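Local coordinates for carbohydrate deacetylase Agd3 (Neosartorya fumigata, PDB 6NWZ), which probably removes N-acetyl groups from the exopolysaccharide galactosaminogalactan and is required for biofilm formation by this mould, at residues D152-L158 and H231-W236; T346-W351 and T399-K405; I407-Q411 and W447-I452. One frame throughout, in Å; residues are numbered along the deposited sequence.

Contact 1: D152-L158 and H231-W236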
loop_
_atom_site.group_PDB
_atom_site.type_symbol
_atom_site.label_atom_id
_atom_site.label_comp_id
_atom_site.label_asym_id
_atom_site.label_seq_id
_atom_site.Cartn_x
_atom_site.Cartn_y
_atom_site.Cartn_z
ATOM N N ASP A 152 -15.887 -14.685 14.564
ATOM C CA ASP A 152 -16.722 -13.510 14.760
ATOM C C ASP A 152 -16.521 -12.454 13.681
ATOM O O ASP A 152 -17.319 -11.513 13.598
ATOM C CB ASP A 152 -16.458 -12.895 16.139
ATOM C CG ASP A 152 -16.856 -13.820 17.278
ATOM O OD1 ASP A 152 -18.047 -13.827 17.651
ATOM O OD2 ASP A 152 -15.982 -14.549 17.795
ATOM N N PHE A 153 -15.487 -12.589 12.854
ATOM C CA PHE A 153 -15.222 -11.659 11.756
ATOM C C PHE A 153 -14.667 -12.447 10.577
ATOM O O PHE A 153 -13.513 -12.264 10.166
ATOM C CB PHE A 153 -14.262 -10.553 12.201
ATOM C CG PHE A 153 -13.172 -11.026 13.127
ATOM C CD1 PHE A 153 -13.368 -11.040 14.502
ATOM C CD2 PHE A 153 -11.952 -11.449 12.624
ATOM C CE1 PHE A 153 -12.367 -11.474 15.358
ATOM C CE2 PHE A 153 -10.945 -11.885 13.475
ATOM C CZ PHE A 153 -11.153 -11.896 14.843
ATOM N N PRO A 154 -15.478 -13.336 9.996
ATOM C CA PRO A 154 -14.942 -14.238 8.965
ATOM C C PRO A 154 -14.577 -13.541 7.664
ATOM O O PRO A 154 -13.683 -14.019 6.953
ATOM C CB PRO A 154 -16.076 -15.252 8.766
ATOM C CG PRO A 154 -17.312 -14.518 9.170
ATOM C CD PRO A 154 -16.903 -13.593 10.276
ATOM N N THR A 155 -15.231 -12.429 7.323
ATOM C CA THR A 155 -14.883 -11.738 6.088
ATOM C C THR A 155 -13.567 -10.979 6.191
ATOM O O THR A 155 -13.093 -10.456 5.178
ATOM C CB THR A 155 -16.007 -10.778 5.672
ATOM O OG1 THR A 155 -16.326 -9.908 6.762
ATOM C CG2 THR A 155 -17.249 -11.550 5.269
ATOM N N ALA A 156 -12.966 -10.906 7.383
ATOM C CA ALA A 156 -11.673 -10.245 7.521
ATOM C C ALA A 156 -10.561 -11.014 6.824
ATOM O O ALA A 156 -9.534 -10.420 6.482
ATOM C CB ALA A 156 -11.332 -10.052 8.999
ATOM N N GLY A 157 -10.742 -12.313 6.600
ATOM C CA GLY A 157 -9.762 -13.076 5.854
ATOM C C GLY A 157 -8.461 -13.328 6.575
ATOM O O GLY A 157 -7.447 -13.603 5.926
ATOM N N LEU A 158 -8.454 -13.237 7.901
ATOM C CA LEU A 158 -7.247 -13.504 8.668
ATOM C C LEU A 158 -7.101 -15.004 8.890
ATOM O O LEU A 158 -8.071 -15.686 9.239
ATOM C CB LEU A 158 -7.293 -12.765 10.003
ATOM C CG LEU A 158 -7.563 -11.263 9.911
ATOM C CD1 LEU A 158 -7.559 -10.626 11.292
ATOM C CD2 LEU A 158 -6.537 -10.603 9.011
ATOM N N HIS A 231 -7.390 -5.240 11.092
ATOM C CA HIS A 231 -8.410 -5.798 10.214
ATOM C C HIS A 231 -9.412 -6.660 10.971
ATOM O O HIS A 231 -10.524 -6.882 10.479
ATOM C CB HIS A 231 -7.744 -6.598 9.096
ATOM C CG HIS A 231 -6.813 -5.783 8.258
ATOM N ND1 HIS A 231 -7.259 -4.842 7.354
ATOM C CD2 HIS A 231 -5.461 -5.754 8.195
ATOM C CE1 HIS A 231 -6.222 -4.275 6.765
ATOM N NE2 HIS A 231 -5.118 -4.810 7.257
ATOM N N ALA A 232 -9.050 -7.140 12.158
ATOM C CA ALA A 232 -10.006 -7.888 12.962
ATOM C C ALA A 232 -11.071 -6.966 13.545
ATOM O O ALA A 232 -12.271 -7.209 13.381
ATOM C CB ALA A 232 -9.277 -8.651 14.066
ATOM N N TRP A 233 -10.655 -5.885 14.216
ATOM C CA TRP A 233 -11.644 -5.050 14.888
ATOM C C TRP A 233 -12.419 -4.173 13.912
ATOM O O TRP A 233 -13.574 -3.835 14.186
ATOM C CB TRP A 233 -10.992 -4.203 15.994
ATOM C CG TRP A 233 -10.048 -3.101 15.574
ATOM C CD1 TRP A 233 -8.684 -3.138 15.614
ATOM C CD2 TRP A 233 -10.398 -1.787 15.107
ATOM N NE1 TRP A 233 -8.163 -1.942 15.181
ATOM C CE2 TRP A 233 -9.193 -1.095 14.863
ATOM C CE3 TRP A 233 -11.610 -1.134 14.857
ATOM C CZ2 TRP A 233 -9.164 0.215 14.383
ATOM C CZ3 TRP A 233 -11.580 0.169 14.377
ATOM C CH2 TRP A 233 -10.365 0.828 14.147
ATOM N N ILE A 234 -11.827 -3.818 12.770
ATOM C CA ILE A 234 -12.569 -3.060 11.764
ATOM C C ILE A 234 -13.673 -3.919 11.158
ATOM O O ILE A 234 -14.825 -3.484 11.041
ATOM C CB ILE A 234 -11.620 -2.519 10.681
ATOM C CG1 ILE A 234 -10.681 -1.468 11.274
ATOM C CG2 ILE A 234 -12.419 -1.942 9.518
ATOM C CD1 ILE A 234 -9.678 -0.927 10.287
ATOM N N THR A 235 -13.337 -5.150 10.758
ATOM C CA THR A 235 -14.339 -6.038 10.175
ATOM C C THR A 235 -15.427 -6.380 11.184
ATOM O O THR A 235 -16.609 -6.466 10.831
ATOM C CB THR A 235 -13.683 -7.321 9.662
ATOM O OG1 THR A 235 -12.575 -6.999 8.812
ATOM C CG2 THR A 235 -14.688 -8.146 8.877
ATOM N N TRP A 236 -15.045 -6.587 12.445
ATOM C CA TRP A 236 -16.032 -6.904 13.472
ATOM C C TRP A 236 -16.893 -5.692 13.804
ATOM O O TRP A 236 -18.112 -5.818 13.972
ATOM C CB TRP A 236 -15.330 -7.426 14.726
ATOM C CG TRP A 236 -16.267 -7.771 15.843
ATOM C CD1 TRP A 236 -16.947 -8.943 16.007
ATOM C CD2 TRP A 236 -16.624 -6.942 16.958
ATOM N NE1 TRP A 236 -17.708 -8.893 17.150
ATOM C CE2 TRP A 236 -17.528 -7.675 17.752
ATOM C CE3 TRP A 236 -16.271 -5.650 17.359
ATOM C CZ2 TRP A 236 -18.084 -7.162 18.922
ATOM C CZ3 TRP A 236 -16.823 -5.142 18.524
ATOM C CH2 TRP A 236 -17.720 -5.897 19.290
HETATM O O HOH W 1 -19.197 -10.945 17.636
#
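In the CBM87 carbohydrate-binding module of Agd3, one side of helix 224-237 is packed by the loop that links strands 144-147 and 164-165, and the contact is led by Phe153 and Ala232. The methyl of Ala232 lies over one face of the Phe153 ring, offset toward the rim, with Ala232 CB 4.0 Å from the ring centroid and 25° off the normal, a CH-pi contact. Phe153 has its CG between its own backbone N and carbonyl carbon (chi1 38°), a position that lays the ring against the helix. Leu158 reaches the same methyl from another direction, Leu158 CD1 lying 3.8 Å from Ala232 CB.

Farther along, the 3-10 turn 154-156 meets Thr235. Thr235 OG1 donates to His231 O one turn earlier in the helix, a bond of 2.6 Å that approaches nearly along the axis of the carbonyl. With the hydroxyl turned back in this way, the methyl of Thr235 faces the loop, and Thr235 CG2 lies 3.2 Å from Thr155 OG1. Ala156 CB rests beside the hydroxyl, 3.3 Å from Thr235 OG1. Ala156 O accepts from Trp587 NE1, and the His231 ring bonds Tyr47 and Leu536.

At the other end the indole of Trp236 presents its edge to Asp152, and Asp152 O lies near the ring plane, 3.5 Å from Trp236 CD1. A water in that plane accepts from Trp236 NE1 and donates to Asp152 OD1, while Asp152 OD2 forms a salt bridge with Lys183. Trp236 also touches Glu210, a zinc ligand.

No direct hydrogen bond joins loop and helix here: methyl and ring packing supplies the interface, the hydroxyl of Thr235 is satisfied within its own helix, and the polar link at the indole end passes through water.

Contact 2: T346-W351 and T399-K405. With NAG (2-acetamido-2-deoxy-beta-D-glucopyranose), chain B.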
loop_
_atom_site.group_PDB
_atom_site.type_symbol
_atom_site.label_atom_id
_atom_site.label_comp_id
_atom_site.label_asym_id
_atom_site.label_seq_id
_atom_site.Cartn_x
_atom_site.Cartn_y
_atom_site.Cartn_z
ATOM N N THR A 346 16.067 28.649 -17.847
ATOM C CA THR A 346 17.514 28.524 -17.805
ATOM C C THR A 346 17.934 27.119 -18.237
ATOM O O THR A 346 17.122 26.317 -18.708
ATOM C CB THR A 346 18.031 28.859 -16.405
ATOM O OG1 THR A 346 17.611 27.845 -15.482
ATOM C CG2 THR A 346 17.497 30.210 -15.951
ATOM N N GLY A 347 19.218 26.817 -18.074
ATOM C CA GLY A 347 19.778 25.534 -18.445
ATOM C C GLY A 347 20.463 25.576 -19.801
ATOM O O GLY A 347 20.400 26.559 -20.543
ATOM N N THR A 348 21.130 24.466 -20.126
ATOM C CA THR A 348 21.835 24.318 -21.393
ATOM C C THR A 348 21.541 22.948 -21.987
ATOM O O THR A 348 21.541 21.941 -21.274
ATOM C CB THR A 348 23.349 24.492 -21.219
ATOM O OG1 THR A 348 23.612 25.723 -20.537
ATOM C CG2 THR A 348 24.045 24.512 -22.572
ATOM N N ASP A 349 21.295 22.916 -23.295
ATOM C CA ASP A 349 21.000 21.659 -23.967
ATOM C C ASP A 349 22.212 20.733 -23.928
ATOM O O ASP A 349 23.353 21.168 -24.112
ATOM C CB ASP A 349 20.579 21.913 -25.417
ATOM C CG ASP A 349 19.337 22.784 -25.527
ATOM O OD1 ASP A 349 18.508 22.764 -24.594
ATOM O OD2 ASP A 349 19.184 23.487 -26.549
ATOM N N LEU A 350 21.960 19.446 -23.675
ATOM C CA LEU A 350 23.000 18.429 -23.762
ATOM C C LEU A 350 22.881 17.543 -24.991
ATOM O O LEU A 350 23.877 16.929 -25.387
ATOM C CB LEU A 350 22.991 17.536 -22.511
ATOM C CG LEU A 350 23.242 18.212 -21.163
ATOM C CD1 LEU A 350 23.489 17.162 -20.095
ATOM C CD2 LEU A 350 24.410 19.178 -21.244
ATOM N N TRP A 351 21.704 17.469 -25.602
ATOM C CA TRP A 351 21.501 16.574 -26.730
ATOM C C TRP A 351 22.347 17.011 -27.924
ATOM O O TRP A 351 22.543 18.212 -28.141
ATOM C CB TRP A 351 20.024 16.538 -27.123
ATOM C CG TRP A 351 19.225 15.511 -26.375
ATOM C CD1 TRP A 351 19.067 15.419 -25.023
ATOM C CD2 TRP A 351 18.468 14.436 -26.941
ATOM N NE1 TRP A 351 18.267 14.348 -24.713
ATOM C CE2 TRP A 351 17.883 13.730 -25.873
ATOM C CE3 TRP A 351 18.230 14.000 -28.247
ATOM C CZ2 TRP A 351 17.075 12.611 -26.072
ATOM C CZ3 TRP A 351 17.429 12.892 -28.443
ATOM C CH2 TRP A 351 16.861 12.209 -27.361
ATOM N N THR A 399 16.952 21.387 -19.831
ATOM C CA THR A 399 16.139 22.337 -20.570
ATOM C C THR A 399 14.853 21.683 -21.063
ATOM O O THR A 399 14.705 20.459 -21.063
ATOM C CB THR A 399 16.916 22.889 -21.760
ATOM O OG1 THR A 399 17.320 21.800 -22.598
ATOM C CG2 THR A 399 18.141 23.640 -21.292
ATOM N N TYR A 400 13.915 22.525 -21.505
ATOM C CA TYR A 400 12.716 22.008 -22.153
ATOM C C TYR A 400 13.072 21.201 -23.397
ATOM O O TYR A 400 12.506 20.125 -23.629
ATOM C CB TYR A 400 11.772 23.159 -22.508
ATOM C CG TYR A 400 10.519 22.734 -23.249
ATOM C CD1 TYR A 400 10.534 22.531 -24.624
ATOM C CD2 TYR A 400 9.321 22.543 -22.577
ATOM C CE1 TYR A 400 9.402 22.141 -25.302
ATOM C CE2 TYR A 400 8.176 22.156 -23.253
ATOM C CZ TYR A 400 8.227 21.958 -24.619
ATOM O OH TYR A 400 7.104 21.573 -25.313
ATOM N N ALA A 401 14.006 21.703 -24.207
ATOM C CA ALA A 401 14.369 21.016 -25.444
ATOM C C ALA A 401 14.938 19.630 -25.168
ATOM O O ALA A 401 14.644 18.676 -25.899
ATOM C CB ALA A 401 15.369 21.854 -26.238
ATOM N N ASP A 402 15.764 19.499 -24.127
ATOM C CA ASP A 402 16.315 18.191 -23.786
ATOM C C ASP A 402 15.212 17.240 -23.341
ATOM O O ASP A 402 15.106 16.112 -23.840
ATOM C CB ASP A 402 17.378 18.326 -22.691
ATOM C CG ASP A 402 18.730 18.779 -23.227
ATOM O OD1 ASP A 402 18.879 18.927 -24.460
ATOM O OD2 ASP A 402 19.650 18.985 -22.405
ATOM N N VAL A 403 14.368 17.686 -22.408
ATOM C CA VAL A 403 13.357 16.794 -21.856
ATOM C C VAL A 403 12.301 16.457 -22.900
ATOM O O VAL A 403 11.776 15.337 -22.915
ATOM C CB VAL A 403 12.736 17.416 -20.592
ATOM C CG1 VAL A 403 11.760 16.444 -19.958
ATOM C CG2 VAL A 403 13.830 17.793 -19.605
ATOM N N PHE A 404 11.981 17.402 -23.789
ATOM C CA PHE A 404 11.011 17.122 -24.845
ATOM C C PHE A 404 11.469 15.958 -25.712
ATOM O O PHE A 404 10.665 15.094 -26.082
ATOM C CB PHE A 404 10.786 18.367 -25.704
ATOM C CG PHE A 404 9.641 18.235 -26.676
ATOM C CD1 PHE A 404 9.804 17.576 -27.886
ATOM C CD2 PHE A 404 8.401 18.773 -26.378
ATOM C CE1 PHE A 404 8.753 17.453 -28.775
ATOM C CE2 PHE A 404 7.348 18.654 -27.265
ATOM C CZ PHE A 404 7.524 17.993 -28.463
ATOM N N LYS A 405 12.757 15.923 -26.052
ATOM C CA LYS A 405 13.292 14.799 -26.806
ATOM C C LYS A 405 13.428 13.549 -25.943
ATOM O O LYS A 405 13.285 12.433 -26.453
ATOM C CB LYS A 405 14.636 15.183 -27.430
ATOM C CG LYS A 405 14.515 16.287 -28.476
ATOM C CD LYS A 405 15.795 16.472 -29.271
ATOM C CE LYS A 405 16.841 17.245 -28.484
ATOM N NZ LYS A 405 16.447 18.660 -28.223
HETATM C C1 NAG B . 22.274 24.502 -13.828
HETATM C C2 NAG B . 23.576 24.508 -13.017
HETATM C C3 NAG B . 24.316 25.831 -13.197
HETATM C C4 NAG B . 24.522 26.131 -14.674
HETATM C C5 NAG B . 23.172 26.114 -15.383
HETATM C C6 NAG B . 23.274 26.340 -16.874
HETATM C C7 NAG B . 23.364 23.047 -11.054
HETATM C C8 NAG B . 23.060 22.980 -9.588
HETATM N N2 NAG B . 23.309 24.262 -11.608
HETATM O O3 NAG B . 25.572 25.764 -12.529
HETATM O O4 NAG B . 25.126 27.410 -14.829
HETATM O O5 NAG B . 22.553 24.832 -15.198
HETATM O O6 NAG B . 24.253 25.498 -17.463
HETATM O O7 NAG B . 23.645 22.047 -11.708
#
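Trp351 lays one face of its indole over the aliphatic part of Lys405, a CH-pi contact in which Lys405 CB stands 3.6 Å from the centroid of the six-membered ring of Trp351 and only 5° off its normal. The third torsion of the lysine (chi3 -78°) folds Lys405 CE back to the CB side of the indole, 3.5 Å from Trp351 CB, and the fourth (chi4 -66°) returns NZ to its own helix. There NZ donates to Ala401 O from well above the carbonyl plane. The indole NE1 is held by Glu406, and Phe409 meets the ring edge-to-face.

Beside it the carboxylate of Asp402 faces the backbone of the loop. Asp402 OD2 accepts from Leu350 N at 2.7 Å through the syn lone pair, and Asp402 OD1 takes a weak bond from Trp351 N at 3.4 Å. Thr399 is the N-cap of helix 400-417 in the deacetylase domain: Thr399 OG1 accepts from Asp402 N at 3.2 Å and donates to Asp349 OD1 at 2.5 Å, almost head-on to the C-O bond. One hydroxyl thus closes the first turn of the helix and ties it to the loop. Asp349 and Asp402 bring like charges close together, which may raise their proton affinity, though the N-H donors and the helix start would offset this at Asp402. Thr399 CG2 meanwhile packs against the peptide joining Gly347 and Thr348. On the outer side of the loop, Thr348 OG1 and O6 of the N-acetylglucosamine share a hydrogen bond of 3.1 Å; the sugar belongs to a glycan attached to the protein itself.

Contact 3: I407-Q411 and W447-I452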
loop_
_atom_site.group_PDB
_atom_site.type_symbol
_atom_site.label_atom_id
_atom_site.label_comp_id
_atom_site.label_asym_id
_atom_site.label_seq_id
_atom_site.Cartn_x
_atom_site.Cartn_y
_atom_site.Cartn_z
ATOM N N ILE A 407 11.311 12.462 -23.869
ATOM C CA ILE A 407 10.002 11.813 -23.886
ATOM C C ILE A 407 9.627 11.355 -25.290
ATOM O O ILE A 407 9.282 10.190 -25.505
ATOM C CB ILE A 407 8.933 12.765 -23.307
ATOM C CG1 ILE A 407 9.307 13.200 -21.890
ATOM C CG2 ILE A 407 7.562 12.106 -23.323
ATOM C CD1 ILE A 407 9.427 12.049 -20.916
ATOM N N SER A 408 9.696 12.261 -26.268
ATOM C CA SER A 408 9.194 11.953 -27.603
ATOM C C SER A 408 10.003 10.850 -28.277
ATOM O O SER A 408 9.433 9.986 -28.956
ATOM C CB SER A 408 9.189 13.219 -28.455
ATOM O OG SER A 408 10.391 13.946 -28.279
ATOM N N PHE A 409 11.328 10.863 -28.118
ATOM C CA PHE A 409 12.144 9.822 -28.736
ATOM C C PHE A 409 11.790 8.451 -28.182
ATOM O O PHE A 409 11.652 7.482 -28.935
ATOM C CB PHE A 409 13.630 10.111 -28.522
ATOM C CG PHE A 409 14.235 11.015 -29.559
ATOM C CD1 PHE A 409 13.726 12.285 -29.777
ATOM C CD2 PHE A 409 15.332 10.600 -30.300
ATOM C CE1 PHE A 409 14.293 13.119 -30.725
ATOM C CE2 PHE A 409 15.904 11.432 -31.250
ATOM C CZ PHE A 409 15.384 12.691 -31.460
ATOM N N ASN A 410 11.638 8.351 -26.862
ATOM C CA ASN A 410 11.286 7.071 -26.268
ATOM C C ASN A 410 9.879 6.642 -26.668
ATOM O O ASN A 410 9.601 5.442 -26.746
ATOM C CB ASN A 410 11.418 7.148 -24.748
ATOM C CG ASN A 410 11.890 5.846 -24.138
ATOM O OD1 ASN A 410 12.780 5.181 -24.671
ATOM N ND2 ASN A 410 11.291 5.469 -23.015
ATOM N N GLN A 411 8.986 7.602 -26.926
ATOM C CA GLN A 411 7.655 7.257 -27.417
ATOM C C GLN A 411 7.730 6.674 -28.822
ATOM O O GLN A 411 7.084 5.662 -29.121
ATOM C CB GLN A 411 6.745 8.489 -27.395
ATOM C CG GLN A 411 6.363 8.969 -26.005
ATOM C CD GLN A 411 5.696 10.336 -26.016
ATOM O OE1 GLN A 411 4.912 10.665 -25.124
ATOM N NE2 GLN A 411 6.012 11.142 -27.023
ATOM N N TRP A 447 6.988 17.015 -20.436
ATOM C CA TRP A 447 6.162 15.825 -20.251
ATOM C C TRP A 447 4.737 16.087 -20.713
ATOM O O TRP A 447 4.164 15.306 -21.479
ATOM C CB TRP A 447 6.141 15.388 -18.782
ATOM C CG TRP A 447 7.462 15.131 -18.127
ATOM C CD1 TRP A 447 8.703 15.281 -18.673
ATOM C CD2 TRP A 447 7.668 14.678 -16.781
ATOM N NE1 TRP A 447 9.667 14.954 -17.752
ATOM C CE2 TRP A 447 9.058 14.579 -16.583
ATOM C CE3 TRP A 447 6.810 14.348 -15.727
ATOM C CZ2 TRP A 447 9.610 14.163 -15.374
ATOM C CZ3 TRP A 447 7.359 13.936 -14.529
ATOM C CH2 TRP A 447 8.745 13.848 -14.361
ATOM N N TRP A 448 4.150 17.192 -20.247
ATOM C CA TRP A 448 2.746 17.462 -20.523
ATOM C C TRP A 448 2.502 17.735 -21.999
ATOM O O TRP A 448 1.424 17.419 -22.515
ATOM C CB TRP A 448 2.270 18.645 -19.680
ATOM C CG TRP A 448 0.791 18.869 -19.746
ATOM C CD1 TRP A 448 0.090 19.463 -20.757
ATOM C CD2 TRP A 448 -0.172 18.503 -18.754
ATOM N NE1 TRP A 448 -1.249 19.484 -20.458
ATOM C CE2 TRP A 448 -1.437 18.902 -19.232
ATOM C CE3 TRP A 448 -0.089 17.875 -17.507
ATOM C CZ2 TRP A 448 -2.608 18.695 -18.507
ATOM C CZ3 TRP A 448 -1.250 17.670 -16.788
ATOM C CH2 TRP A 448 -2.494 18.081 -17.290
ATOM N N ASP A 449 3.473 18.334 -22.691
ATOM C CA ASP A 449 3.294 18.600 -24.113
ATOM C C ASP A 449 3.269 17.313 -24.927
ATOM O O ASP A 449 2.726 17.303 -26.036
ATOM C CB ASP A 449 4.384 19.552 -24.602
ATOM C CG ASP A 449 4.234 20.954 -24.023
ATOM O OD1 ASP A 449 3.225 21.209 -23.327
ATOM O OD2 ASP A 449 5.120 21.800 -24.264
ATOM N N ASN A 450 3.835 16.232 -24.399
ATOM C CA ASN A 450 3.544 14.897 -24.888
ATOM C C ASN A 450 2.434 14.301 -24.020
ATOM O O ASN A 450 1.925 14.943 -23.100
ATOM C CB ASN A 450 4.814 14.048 -24.897
ATOM C CG ASN A 450 5.917 14.666 -25.747
ATOM O OD1 ASN A 450 6.003 14.421 -26.952
ATOM N ND2 ASN A 450 6.764 15.477 -25.121
ATOM N N GLY A 451 2.043 13.066 -24.299
ATOM C CA GLY A 451 0.873 12.521 -23.629
ATOM C C GLY A 451 0.950 12.271 -22.131
ATOM O O GLY A 451 0.084 11.575 -21.590
ATOM N N ILE A 452 1.943 12.839 -21.442
ATOM C CA ILE A 452 2.244 12.475 -20.059
ATOM C C ILE A 452 1.444 13.353 -19.108
ATOM O O ILE A 452 1.476 14.586 -19.203
ATOM C CB ILE A 452 3.753 12.584 -19.772
ATOM C CG1 ILE A 452 4.543 11.720 -20.750
ATOM C CG2 ILE A 452 4.063 12.164 -18.343
ATOM C CD1 ILE A 452 3.977 10.334 -20.920
#
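Ile407 and Asn450 meet at the centre of a junction, in the deacetylase domain, between helix 400-417 and the end of helix 441-449 with the turn that follows; a close apolar half gives way here to a looser polar one. On the close side the two branches of Ile407 divide the work. Ile407 CG2, anti to the backbone N, packs against Asn450 CB at 3.7 Å and against Ile452 CG1 at 4.0 Å. Ile407 CG1 turns the other way and lies 3.9 Å from Trp447 CD1, the two side chains crossing at about a right angle. Ile407, Trp447 and Ile452 are all buried, and all three also touch Ile430, which brings the short strand 429-430 against the same hydrophobic cluster.

The other side is more open to solvent and is carried by amides. Gln411 stretches out beyond CG (chi2 169°) to bring its terminal group up to Asn450. Gln411 NE2 donates to Asn450 OD1 over 3.3 Å with an N-H...O angle of 146°; the donor stands above the carbonyl plane, and the two amide planes are turned 74° from each other, so the bond is neither short nor well aligned. Gln411 OE1 lies against Asn450 CB at 3.4 Å. Exposed Gly451 passes nearby with little contact, whereas Ser408 CB lies 3.7 Å from Asn450 OD1. The Ser408 hydroxyl bonds Phe404 O within its own helix, and Asn450 ND2 donates to Ala446 O, which helps fix its amide.

Helix 400-417 therefore packs along the final turn of helix 441-449 and the chain leaving it toward strand 454-456, while Asn410, also on helix 400-417, bonds His304 of strand 300-304 and Ser387 of strand 384-387.

How the contacts relate
The three contacts come in series along the chain and fall into two groups. Contact 1 lies in the CBM87 range, on the opposite side of the chain's centre from the others; its centre is about 54 Å from that of contact 2 and about 45 Å from that of contact 3, yet it borders deacetylase-range residues such as Leu536 and Trp587. Contacts 2 and 3, both in the deacetylase range, have centres about 13 Å apart and use successive parts of helix 400-417, its start and its middle. They touch directly where Phe404 packs on Asn450. That one helix thus joins a glycan-flanked loop to helix 441-449 within the deacetylase domain.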